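Local atomic coordinates of branched-chain amino acid aminotransferase (Thermoproteus uzoniensis, PDB entry 5CE8), a protein that catalyses the pyridoxal 5'-phosphate-dependent transfer of amino groups between L-amino acids and 2-oxo acids, and probably acts on leucine, isoleucine and valine. Residues V93-K99 with L303-Y307; K14-D18 with S125-A129; W149-H153 with M187-E191; F133-K138 with A261-T265. One frame throughout, in Å; residues are numbered along the deposited sequence.

Contact 1. Residues V93-K99 with L303-Y307; sequences VRANGFK and LTPVY
The C-terminal residue Tyr307 lies against the turn that ends helix 82-95. Its m chi1 (-62°) and chi2 of -69° bring the phenol to residues 97-99. Tyr307 OH donates a very short hydrogen bond, 2.5 Å, to Phe98 O, which lies near the ring plane. Lys99 (m, t, t, m) curls back over one ring face. Lys99 NZ sits 4.1 Å from the Tyr307 ring centroid and 9° off the normal, a cation-pi contact. The helix ends in a Schellman motif: Gly97 has positive phi (56°/32°), and Gly97 N bonds to Arg94 O at 3.0 Å. Phe98 then turns to extended angles (-70°/139°). Strand 303-305, an outermost strand of the seven-stranded antiparallel sheet within this chain, pairs with strand 55-58, and the contact joins this chain end to the end of helix 82-95. Arg94 and Val306 are nearest in CA, 6.9 Å. Arg94 (chi1 -84°, then t, t) stretches along the chain end. Arg94 NE and NH2 give weak hydrogen bonds to Val306 O, 2.7 and 2.9 Å. Val93 and Val306, both t, meet at CG1 to CG1 3.7 Å, and Val93 also packs on Leu55.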
loop_
_atom_site.group_PDB
_atom_site.type_symbol
_atom_site.label_atom_id
_atom_site.label_comp_id
_atom_site.label_asym_id
_atom_site.label_seq_id
_atom_site.Cartn_x
_atom_site.Cartn_y
_atom_site.Cartn_z
ATOM N N VAL A 93 -0.386 0.913 46.806
ATOM C CA VAL A 93 -1.161 2.044 47.211
ATOM C C VAL A 93 -1.161 2.143 48.755
ATOM O O VAL A 93 -0.872 3.239 49.325
ATOM C CB VAL A 93 -2.571 2.012 46.575
ATOM C CG1 VAL A 93 -3.345 3.210 46.979
ATOM C CG2 VAL A 93 -2.491 1.931 45.014
ATOM N N ARG A 94 -1.471 1.027 49.409
ATOM C CA ARG A 94 -1.557 1.003 50.876
ATOM C C ARG A 94 -0.243 1.396 51.561
ATOM O O ARG A 94 -0.224 2.257 52.463
ATOM C CB ARG A 94 -1.953 -0.380 51.347
ATOM C CG ARG A 94 -3.409 -0.635 51.327
ATOM C CD ARG A 94 -3.663 -1.856 52.148
ATOM N NE ARG A 94 -5.034 -2.236 51.974
ATOM C CZ ARG A 94 -5.494 -3.458 51.722
ATOM N NH1 ARG A 94 -4.682 -4.536 51.622
ATOM N NH2 ARG A 94 -6.807 -3.589 51.582
ATOM N N ALA A 95 0.858 0.820 51.078
ATOM C CA ALA A 95 2.188 1.182 51.540
ATOM C C ALA A 95 2.420 2.652 51.553
ATOM O O ALA A 95 3.008 3.181 52.500
ATOM C CB ALA A 95 3.273 0.505 50.719
ATOM N N ASN A 96 1.967 3.349 50.522
ATOM C CA ASN A 96 2.173 4.792 50.441
ATOM C C ASN A 96 1.165 5.706 51.201
ATOM O O ASN A 96 1.287 6.917 51.174
ATOM C CB ASN A 96 2.175 5.119 48.980
ATOM C CG ASN A 96 3.415 4.594 48.297
ATOM O OD1 ASN A 96 4.487 5.199 48.471
ATOM N ND2 ASN A 96 3.305 3.473 47.549
ATOM N N GLY A 97 0.154 5.126 51.795
ATOM C CA GLY A 97 -0.949 5.857 52.426
ATOM C C GLY A 97 -1.695 6.843 51.573
ATOM O O GLY A 97 -2.208 7.844 52.090
ATOM N N PHE A 98 -1.806 6.570 50.274
ATOM C CA PHE A 98 -2.468 7.496 49.391
ATOM C C PHE A 98 -3.955 7.522 49.664
ATOM O O PHE A 98 -4.559 6.440 49.932
ATOM C CB PHE A 98 -2.256 7.085 47.916
ATOM C CG PHE A 98 -0.884 7.376 47.405
ATOM C CD1 PHE A 98 -0.294 8.653 47.644
ATOM C CD2 PHE A 98 -0.166 6.397 46.699
ATOM C CE1 PHE A 98 1.004 8.931 47.201
ATOM C CE2 PHE A 98 1.119 6.691 46.244
ATOM C CZ PHE A 98 1.706 7.945 46.495
ATOM N N LYS A 99 -4.502 8.743 49.635
ATOM C CA LYS A 99 -5.954 9.004 49.795
ATOM C C LYS A 99 -6.307 10.110 48.814
ATOM O O LYS A 99 -6.769 11.211 49.203
ATOM C CB LYS A 99 -6.345 9.441 51.227
ATOM C CG LYS A 99 -6.373 8.311 52.228
ATOM C CD LYS A 99 -6.426 8.818 53.690
ATOM C CE LYS A 99 -6.056 7.723 54.711
ATOM N NZ LYS A 99 -6.635 6.407 54.314
ATOM N N LEU A 303 -14.824 -1.641 40.562
ATOM C CA LEU A 303 -14.154 -0.782 41.493
ATOM C C LEU A 303 -13.519 -1.551 42.621
ATOM O O LEU A 303 -14.229 -2.183 43.367
ATOM C CB LEU A 303 -15.185 0.150 42.071
ATOM C CG LEU A 303 -15.213 1.501 41.353
ATOM C CD1 LEU A 303 -15.760 1.337 39.937
ATOM C CD2 LEU A 303 -16.053 2.449 42.172
ATOM N N THR A 304 -12.179 -1.478 42.770
ATOM C CA THR A 304 -11.449 -2.283 43.737
ATOM C C THR A 304 -11.112 -1.423 44.909
ATOM O O THR A 304 -10.339 -0.481 44.720
ATOM C CB THR A 304 -10.128 -2.842 43.187
ATOM O OG1 THR A 304 -10.439 -3.788 42.171
ATOM C CG2 THR A 304 -9.362 -3.575 44.309
ATOM N N PRO A 305 -11.683 -1.713 46.114
ATOM C CA PRO A 305 -11.383 -0.816 47.224
ATOM C C PRO A 305 -9.984 -1.065 47.721
ATOM O O PRO A 305 -9.568 -2.230 47.836
ATOM C CB PRO A 305 -12.395 -1.216 48.324
ATOM C CG PRO A 305 -12.875 -2.550 47.982
ATOM C CD PRO A 305 -12.756 -2.672 46.476
ATOM N N VAL A 306 -9.297 0.016 48.038
ATOM C CA VAL A 306 -7.939 -0.044 48.577
ATOM C C VAL A 306 -7.913 -0.225 50.139
ATOM O O VAL A 306 -6.983 -0.856 50.723
ATOM C CB VAL A 306 -7.243 1.303 48.190
ATOM C CG1 VAL A 306 -6.041 1.658 49.043
ATOM C CG2 VAL A 306 -6.835 1.214 46.739
ATOM N N TYR A 307 -8.905 0.361 50.815
ATOM C CA TYR A 307 -8.931 0.405 52.300
ATOM C C TYR A 307 -10.158 -0.286 52.908
ATOM O O TYR A 307 -11.129 -0.518 52.200
ATOM C CB TYR A 307 -8.825 1.870 52.734
ATOM C CG TYR A 307 -7.525 2.533 52.293
ATOM C CD1 TYR A 307 -6.309 2.161 52.863
ATOM C CD2 TYR A 307 -7.519 3.527 51.297
ATOM C CE1 TYR A 307 -5.120 2.770 52.479
ATOM C CE2 TYR A 307 -6.339 4.137 50.898
ATOM C CZ TYR A 307 -5.124 3.741 51.486
ATOM O OH TYR A 307 -3.924 4.334 51.091
#

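Contact 2. Residues K14-D18 with S125-A129; sequences KVWLD and SVAIA
Both carboxylate oxygens of Asp18 bond to the start of strand 125-132. Asp18 OD2 accepts from Ser125 OG at 2.6 Å and Asp18 OD1 from Val126 N at 2.9 Å. Asp18 N donates to Val126 O at 3.0 Å. Here strand 14-17 pairs antiparallel with strand 125-132, in the seven-stranded sheet of this class-IV aminotransferase. The axes run 160° apart and approach to 4.5 Å. Trp16 and Ile128 form the hydrogen-bonded pair: Trp16 N to Ile128 O is 2.9 Å, and Ile128 N to Trp16 O is 2.7 Å, with Trp16 O less surely placed. Leu17 and Ala127 form the next, non-hydrogen-bonded pair, CA to CA 4.3 Å. Asp18 then leaves the strand with positive phi (45°/53°), and its m side chain reaches back. Trp16 (t, chi2 109°) and Ile128 (m, t) share the face covered by helix 82-95, where both touch Ala88. Trp16 CE3 lies 4.0 Å from Ile128 CD1, and Trp16 CZ3 is 4.0 Å from Val126 CB. On the other face, Ala127 and Ala129 pack against Val31 and Leu32 of a neighbouring subunit. Val15 CG2 meets Ala129 CB there at 4.0 Å, and Leu17 CD1 meets Ala127 CB at 3.9 Å.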
loop_
_atom_site.group_PDB
_atom_site.type_symbol
_atom_site.label_atom_id
_atom_site.label_comp_id
_atom_site.label_asym_id
_atom_site.label_seq_id
_atom_site.Cartn_x
_atom_site.Cartn_y
_atom_site.Cartn_z
ATOM N N LYS A 14 7.040 4.298 47.853
ATOM C CA LYS A 14 7.367 2.867 47.699
ATOM C C LYS A 14 6.828 2.413 46.342
ATOM O O LYS A 14 5.778 2.874 45.954
ATOM C CB LYS A 14 6.662 2.039 48.784
ATOM C CG LYS A 14 7.233 2.032 50.237
ATOM C CD LYS A 14 8.702 1.775 50.359
ATOM C CE LYS A 14 8.970 1.795 51.894
ATOM N NZ LYS A 14 10.408 1.630 52.223
ATOM N N VAL A 15 7.574 1.556 45.650
ATOM C CA VAL A 15 7.259 0.995 44.351
ATOM C C VAL A 15 7.477 -0.513 44.450
ATOM O O VAL A 15 8.384 -1.010 45.119
ATOM C CB VAL A 15 8.225 1.589 43.257
ATOM C CG1 VAL A 15 8.175 0.768 41.963
ATOM C CG2 VAL A 15 7.907 3.108 42.967
ATOM N N TRP A 16 6.611 -1.253 43.813
ATOM C CA TRP A 16 6.746 -2.693 43.821
ATOM C C TRP A 16 7.639 -3.116 42.676
ATOM O O TRP A 16 7.463 -2.767 41.488
ATOM C CB TRP A 16 5.343 -3.298 43.818
ATOM C CG TRP A 16 5.087 -4.734 44.013
ATOM C CD1 TRP A 16 4.534 -5.278 45.112
ATOM C CD2 TRP A 16 5.120 -5.795 43.031
ATOM N NE1 TRP A 16 4.314 -6.602 44.901
ATOM C CE2 TRP A 16 4.641 -6.946 43.641
ATOM C CE3 TRP A 16 5.527 -5.884 41.733
ATOM C CZ2 TRP A 16 4.534 -8.167 42.987
ATOM C CZ3 TRP A 16 5.388 -7.118 41.078
ATOM C CH2 TRP A 16 4.943 -8.229 41.708
ATOM N N LEU A 17 8.583 -3.959 43.043
ATOM C CA LEU A 17 9.503 -4.490 42.148
ATOM C C LEU A 17 9.662 -5.958 42.462
ATOM O O LEU A 17 10.165 -6.332 43.526
ATOM C CB LEU A 17 10.760 -3.705 42.350
ATOM C CG LEU A 17 11.893 -4.007 41.399
ATOM C CD1 LEU A 17 11.357 -4.237 40.030
ATOM C CD2 LEU A 17 12.913 -2.880 41.338
ATOM N N ASP A 18 9.196 -6.806 41.571
ATOM C CA ASP A 18 9.311 -8.220 41.768
ATOM C C ASP A 18 8.971 -8.782 43.146
ATOM O O ASP A 18 9.728 -9.562 43.795
ATOM C CB ASP A 18 10.683 -8.657 41.305
ATOM C CG ASP A 18 10.733 -8.830 39.786
ATOM O OD1 ASP A 18 9.689 -8.762 39.140
ATOM O OD2 ASP A 18 11.822 -9.014 39.258
ATOM N N SER A 125 10.786 -8.952 34.733
ATOM C CA SER A 125 10.456 -8.343 36.024
ATOM C C SER A 125 9.211 -7.475 35.865
ATOM O O SER A 125 8.909 -7.018 34.759
ATOM C CB SER A 125 11.605 -7.498 36.536
ATOM O OG SER A 125 12.716 -8.265 36.935
ATOM N N VAL A 126 8.487 -7.247 36.960
ATOM C CA VAL A 126 7.390 -6.322 36.972
ATOM C C VAL A 126 7.627 -5.262 38.052
ATOM O O VAL A 126 7.998 -5.548 39.152
ATOM C CB VAL A 126 6.031 -6.950 37.105
ATOM C CG1 VAL A 126 4.950 -5.849 37.137
ATOM C CG2 VAL A 126 5.764 -7.905 35.940
ATOM N N ALA A 127 7.541 -4.009 37.678
ATOM C CA ALA A 127 7.532 -2.899 38.668
ATOM C C ALA A 127 6.216 -2.186 38.538
ATOM O O ALA A 127 5.643 -2.043 37.379
ATOM C CB ALA A 127 8.681 -1.950 38.418
ATOM N N ILE A 128 5.726 -1.732 39.674
ATOM C CA ILE A 128 4.434 -1.065 39.783
ATOM C C ILE A 128 4.568 0.096 40.696
ATOM O O ILE A 128 4.844 -0.026 41.907
ATOM C CB ILE A 128 3.310 -1.879 40.366
ATOM C CG1 ILE A 128 2.935 -3.036 39.507
ATOM C CG2 ILE A 128 2.061 -1.002 40.613
ATOM C CD1 ILE A 128 2.272 -4.166 40.277
ATOM N N ALA A 129 4.349 1.232 40.084
ATOM C CA ALA A 129 4.365 2.538 40.728
ATOM C C ALA A 129 2.996 3.159 40.680
ATOM O O ALA A 129 2.265 3.047 39.640
ATOM C CB ALA A 129 5.308 3.444 40.005
#

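Contact 3. Residues W149-H153 with M187-E191; sequences WRRVH and MLNAE
Residues 149-153 run extended beside the end of strand 184-188, and the end-to-end directions diverge by 52°. Arg151 and Asn189 are nearest in CA, 5.0 Å. Arg151 N bonds directly to Leu188 O, 3.0 Å. Water 1 accepts from Leu188 N (2.8 Å) and, weakly, Arg150 NH1 (3.3 Å), and donates to Trp149 O (2.9 Å). Water 2 accepts from Ala190 N (2.7 Å) and donates to Arg151 O (2.8 Å). Here the loop between strand 142-146 and helix 167-179 meets the mixed sheet at a subunit interface, with His153 and Ala190 packed on Met156 of a neighbouring subunit. The loop carries Arg151 of the pyridoxal-5'-phosphate pocket. Arg151 (t, p, t) turns its guanidinium from residues 187-191, and NE donates to Gly218 O. NE2 of His153 (chi1 t) donates to Glu191 OE2 at 2.8 Å, a His-carboxylate bond; His153 ND1 bonds to Ser155 OG. Asn189 OD1 accepts from Lys193 N. Arg150 CD packs on Leu188 CB at 3.8 Å, while Arg150 NH2 donates to Ser148 O of another neighbouring subunit.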
loop_
_atom_site.group_PDB
_atom_site.type_symbol
_atom_site.label_atom_id
_atom_site.label_comp_id
_atom_site.label_asym_id
_atom_site.label_seq_id
_atom_site.Cartn_x
_atom_site.Cartn_y
_atom_site.Cartn_z
ATOM N N TRP A 149 2.847 11.510 10.809
ATOM C CA TRP A 149 3.133 10.174 11.218
ATOM C C TRP A 149 1.951 9.246 11.200
ATOM O O TRP A 149 0.965 9.505 11.784
ATOM C CB TRP A 149 3.704 10.193 12.676
ATOM C CG TRP A 149 5.018 10.926 12.729
ATOM C CD1 TRP A 149 5.183 12.195 13.119
ATOM C CD2 TRP A 149 6.299 10.435 12.376
ATOM N NE1 TRP A 149 6.468 12.531 13.011
ATOM C CE2 TRP A 149 7.161 11.479 12.470
ATOM C CE3 TRP A 149 6.759 9.264 11.832
ATOM C CZ2 TRP A 149 8.556 11.364 12.135
ATOM C CZ3 TRP A 149 8.094 9.130 11.500
ATOM C CH2 TRP A 149 8.978 10.196 11.649
ATOM N N ARG A 150 2.052 8.136 10.512
ATOM C CA ARG A 150 1.019 7.147 10.567
ATOM C C ARG A 150 1.234 6.204 11.741
ATOM O O ARG A 150 2.371 5.979 12.119
ATOM C CB ARG A 150 1.006 6.332 9.278
ATOM C CG ARG A 150 0.831 7.161 8.026
ATOM C CD ARG A 150 -0.560 7.846 8.010
ATOM N NE ARG A 150 -0.943 8.473 6.732
ATOM C CZ ARG A 150 -1.029 9.804 6.477
ATOM N NH1 ARG A 150 -0.712 10.751 7.370
ATOM N NH2 ARG A 150 -1.464 10.217 5.262
ATOM N N ARG A 151 0.140 5.684 12.289
ATOM C CA ARG A 151 0.198 4.612 13.281
ATOM C C ARG A 151 1.000 3.398 12.795
ATOM O O ARG A 151 0.825 2.905 11.685
ATOM C CB ARG A 151 -1.228 4.180 13.667
ATOM C CG ARG A 151 -1.420 3.139 14.725
ATOM C CD ARG A 151 -1.203 3.513 16.222
ATOM N NE ARG A 151 -1.793 2.415 17.000
ATOM C CZ ARG A 151 -1.318 1.851 18.134
ATOM N NH1 ARG A 151 -0.272 2.333 18.770
ATOM N NH2 ARG A 151 -1.955 0.794 18.665
ATOM N N VAL A 152 1.802 2.851 13.661
ATOM C CA VAL A 152 2.683 1.782 13.249
ATOM C C VAL A 152 1.686 0.622 12.891
ATOM O O VAL A 152 0.626 0.486 13.550
ATOM C CB VAL A 152 3.806 1.460 14.295
ATOM C CG1 VAL A 152 3.346 1.046 15.616
ATOM C CG2 VAL A 152 4.685 0.350 13.792
ATOM N N HIS A 153 2.008 -0.168 11.881
ATOM C CA HIS A 153 1.107 -1.123 11.255
ATOM C C HIS A 153 1.276 -2.539 11.859
ATOM O O HIS A 153 2.378 -2.922 12.264
ATOM C CB HIS A 153 1.372 -1.139 9.758
ATOM C CG HIS A 153 0.279 -1.809 8.957
ATOM N ND1 HIS A 153 0.375 -3.099 8.498
ATOM C CD2 HIS A 153 -0.949 -1.364 8.572
ATOM C CE1 HIS A 153 -0.739 -3.431 7.891
ATOM N NE2 HIS A 153 -1.551 -2.378 7.894
ATOM N N MET A 187 -3.876 10.158 14.614
ATOM C CA MET A 187 -3.066 9.430 13.720
ATOM C C MET A 187 -3.950 8.581 12.819
ATOM O O MET A 187 -4.890 7.880 13.319
ATOM C CB MET A 187 -2.141 8.441 14.501
ATOM C CG MET A 187 -0.862 9.097 15.033
ATOM S SD MET A 187 0.369 7.879 15.632
ATOM C CE MET A 187 -0.454 7.723 17.099
ATOM N N LEU A 188 -3.683 8.683 11.534
ATOM C CA LEU A 188 -4.240 7.810 10.502
ATOM C C LEU A 188 -3.464 6.493 10.501
ATOM O O LEU A 188 -2.274 6.479 10.778
ATOM C CB LEU A 188 -4.132 8.438 9.169
ATOM C CG LEU A 188 -4.799 9.779 8.979
ATOM C CD1 LEU A 188 -4.918 10.228 7.522
ATOM C CD2 LEU A 188 -6.213 9.741 9.599
ATOM N N ASN A 189 -4.122 5.378 10.201
ATOM C CA ASN A 189 -3.419 4.116 9.912
ATOM C C ASN A 189 -2.790 4.064 8.450
ATOM O O ASN A 189 -2.893 5.052 7.691
ATOM C CB ASN A 189 -4.284 2.914 10.239
ATOM C CG ASN A 189 -5.438 2.704 9.247
ATOM O OD1 ASN A 189 -5.685 3.547 8.337
ATOM N ND2 ASN A 189 -6.271 1.715 9.555
ATOM N N ALA A 190 -2.132 2.956 8.057
ATOM C CA ALA A 190 -1.393 2.938 6.768
ATOM C C ALA A 190 -2.389 3.068 5.606
ATOM O O ALA A 190 -2.061 3.477 4.532
ATOM C CB ALA A 190 -0.682 1.675 6.574
ATOM N N GLU A 191 -3.611 2.690 5.849
ATOM C CA GLU A 191 -4.669 2.632 4.837
ATOM C C GLU A 191 -5.421 3.965 4.832
ATOM O O GLU A 191 -6.378 4.142 4.070
ATOM C CB GLU A 191 -5.634 1.464 5.123
ATOM C CG GLU A 191 -4.993 0.042 5.005
ATOM C CD GLU A 191 -4.319 -0.490 6.272
ATOM O OE1 GLU A 191 -4.324 0.232 7.300
ATOM O OE2 GLU A 191 -3.753 -1.687 6.248
HETATM O O HOH W 1 -1.526 10.172 10.551
HETATM O O HOH W 2 -1.156 1.599 10.205
#

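Contact 4. Residues F133-K138 with A261-T265; sequences FGKYLK and AAEIT
Ala261, with helical angles (-74°/-39°), points its CB at residues 133-138. Ala261 CB lies 4.0 Å from Phe133 CE2 and 3.8 Å from Tyr136 CB, both aromatic residues being t at chi1. Ala261 O is 3.3 Å from Tyr136 CB. Tyr136 CB points toward residues 261-265, but its ring leads away, and the side chain also touches Leu117 of a neighbouring subunit. Ala262 (-71°/-27°) lies nearest Tyr136 in the backbone, CA to CA 5.4 Å. Ala262 CB packs on Leu137 CD1 at 4.2 Å, with Leu137 in the m, t rotamer. Residues 133-138 form a loop from the antiparallel sheet to strand 142-146 of the mixed sheet; 261-265 lead from strand 254-259 into strand 265-270. The second segment follows Thr260, which binds pyridoxal 5'-phosphate, and the Ala261 side chain is about 7 Å from the cofactor. Glu263 bends the chain, with positive phi (57°/-124°). The chain turns a corner at Ile264, which packs on helix 223-235. Thr265 (m) folds back so that OG1 donates to Ala262 O at 2.7 Å. Thr265 CG2 meets Leu137 CB at 3.7 Å and Lys138 O at 3.6 Å. Water 3 donates to Leu137 O (2.8 Å) and Ala262 O (3.2 Å).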
loop_
_atom_site.group_PDB
_atom_site.type_symbol
_atom_site.label_atom_id
_atom_site.label_comp_id
_atom_site.label_asym_id
_atom_site.label_seq_id
_atom_site.Cartn_x
_atom_site.Cartn_y
_atom_site.Cartn_z
ATOM N N PHE A 133 -1.924 12.115 40.567
ATOM C CA PHE A 133 -2.188 12.515 39.136
ATOM C C PHE A 133 -3.550 13.145 39.013
ATOM O O PHE A 133 -4.551 12.542 39.423
ATOM C CB PHE A 133 -2.111 11.276 38.209
ATOM C CG PHE A 133 -1.869 11.584 36.721
ATOM C CD1 PHE A 133 -0.646 12.085 36.282
ATOM C CD2 PHE A 133 -2.849 11.281 35.745
ATOM C CE1 PHE A 133 -0.396 12.293 34.914
ATOM C CE2 PHE A 133 -2.602 11.486 34.392
ATOM C CZ PHE A 133 -1.392 11.997 33.968
ATOM N N GLY A 134 -3.573 14.394 38.526
ATOM C CA GLY A 134 -4.792 15.076 38.095
ATOM C C GLY A 134 -5.187 14.754 36.644
ATOM O O GLY A 134 -5.206 13.565 36.173
ATOM N N LYS A 135 -5.493 15.810 35.900
ATOM C CA LYS A 135 -5.954 15.656 34.479
ATOM C C LYS A 135 -4.794 15.602 33.411
ATOM O O LYS A 135 -3.739 16.241 33.622
ATOM C CB LYS A 135 -7.037 16.733 34.192
ATOM C CG LYS A 135 -8.342 16.513 34.994
ATOM N N TYR A 136 -4.982 14.817 32.319
ATOM C CA TYR A 136 -4.022 14.694 31.142
ATOM C C TYR A 136 -4.313 15.660 29.966
ATOM O O TYR A 136 -3.396 16.094 29.244
ATOM C CB TYR A 136 -4.012 13.252 30.556
ATOM C CG TYR A 136 -2.886 12.933 29.553
ATOM C CD1 TYR A 136 -1.559 13.233 29.863
ATOM C CD2 TYR A 136 -3.140 12.279 28.331
ATOM C CE1 TYR A 136 -0.502 12.916 29.012
ATOM C CE2 TYR A 136 -2.077 11.980 27.426
ATOM C CZ TYR A 136 -0.762 12.282 27.788
ATOM O OH TYR A 136 0.321 11.999 26.980
ATOM N N LEU A 137 -5.598 15.936 29.748
ATOM C CA LEU A 137 -6.032 16.882 28.743
ATOM C C LEU A 137 -7.047 17.810 29.343
ATOM O O LEU A 137 -7.825 17.385 30.199
ATOM C CB LEU A 137 -6.658 16.128 27.574
ATOM C CG LEU A 137 -5.811 15.118 26.805
ATOM C CD1 LEU A 137 -6.604 14.380 25.706
ATOM C CD2 LEU A 137 -4.543 15.782 26.244
ATOM N N LYS A 138 -7.094 19.042 28.812
ATOM C CA LYS A 138 -8.102 20.066 29.190
ATOM C C LYS A 138 -9.533 19.472 29.298
ATOM O O LYS A 138 -9.988 18.812 28.380
ATOM C CB LYS A 138 -8.144 21.260 28.209
ATOM C CG LYS A 138 -6.878 21.849 27.555
ATOM C CD LYS A 138 -7.282 23.095 26.696
ATOM C CE LYS A 138 -6.190 23.671 25.755
ATOM N NZ LYS A 138 -6.421 23.897 24.269
ATOM N N ALA A 261 -5.788 7.919 31.185
ATOM C CA ALA A 261 -5.295 9.229 31.608
ATOM C C ALA A 261 -6.198 10.320 31.084
ATOM O O ALA A 261 -6.450 11.317 31.756
ATOM C CB ALA A 261 -3.848 9.475 31.141
ATOM N N ALA A 262 -6.663 10.130 29.857
ATOM C CA ALA A 262 -7.534 11.117 29.214
ATOM C C ALA A 262 -8.958 11.222 29.789
ATOM O O ALA A 262 -9.621 12.287 29.593
ATOM C CB ALA A 262 -7.617 10.785 27.701
ATOM N N GLU A 263 -9.466 10.125 30.384
ATOM C CA GLU A 263 -10.904 10.001 30.763
ATOM C C GLU A 263 -11.726 10.213 29.470
ATOM O O GLU A 263 -11.528 9.446 28.500
ATOM C CB GLU A 263 -11.200 10.937 31.935
ATOM C CG GLU A 263 -10.203 10.690 33.109
ATOM C CD GLU A 263 -10.452 11.510 34.375
ATOM O OE1 GLU A 263 -10.351 10.993 35.524
ATOM O OE2 GLU A 263 -10.703 12.702 34.221
ATOM N N ILE A 264 -12.646 11.154 29.461
ATOM C CA ILE A 264 -13.509 11.464 28.284
ATOM C C ILE A 264 -13.227 12.907 28.005
ATOM O O ILE A 264 -13.651 13.757 28.778
ATOM C CB ILE A 264 -15.039 11.294 28.596
ATOM C CG1 ILE A 264 -15.321 9.991 29.408
ATOM C CG2 ILE A 264 -15.887 11.320 27.308
ATOM C CD1 ILE A 264 -14.933 8.697 28.722
ATOM N N THR A 265 -12.471 13.193 26.943
ATOM C CA THR A 265 -12.084 14.573 26.648
ATOM C C THR A 265 -12.750 14.887 25.325
ATOM O O THR A 265 -12.455 14.201 24.337
ATOM C CB THR A 265 -10.557 14.684 26.611
ATOM O OG1 THR A 265 -10.025 14.412 27.905
ATOM C CG2 THR A 265 -10.090 16.046 26.100
HETATM O O HOH W 3 -9.635 15.328 30.533
#

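How the contacts relate
From the N terminus, residues 14-18 open contact 2, and residues 93-99 open contact 1 before 125-129 close contact 2. These two contacts therefore cross. They also touch, at Asn96 OD1 to Lys14 N, 2.8 Å, a probable hydrogen bond, and both reach the seven-stranded antiparallel sheet, built mostly from the N-terminal half. Contact 4 opens at 133-138, just beyond contact 2, where the chain leaves that sheet for the mixed sheet. Contact 3 opens and closes inside contact 4's loop, on the opposite side of the chain's centre from contacts 1 and 2. Residues 261-265 close contact 4 next to the cofactor site. Contact 1 closes last, at the C terminus, and encloses contacts 3 and 4 as the chain returns to the antiparallel sheet.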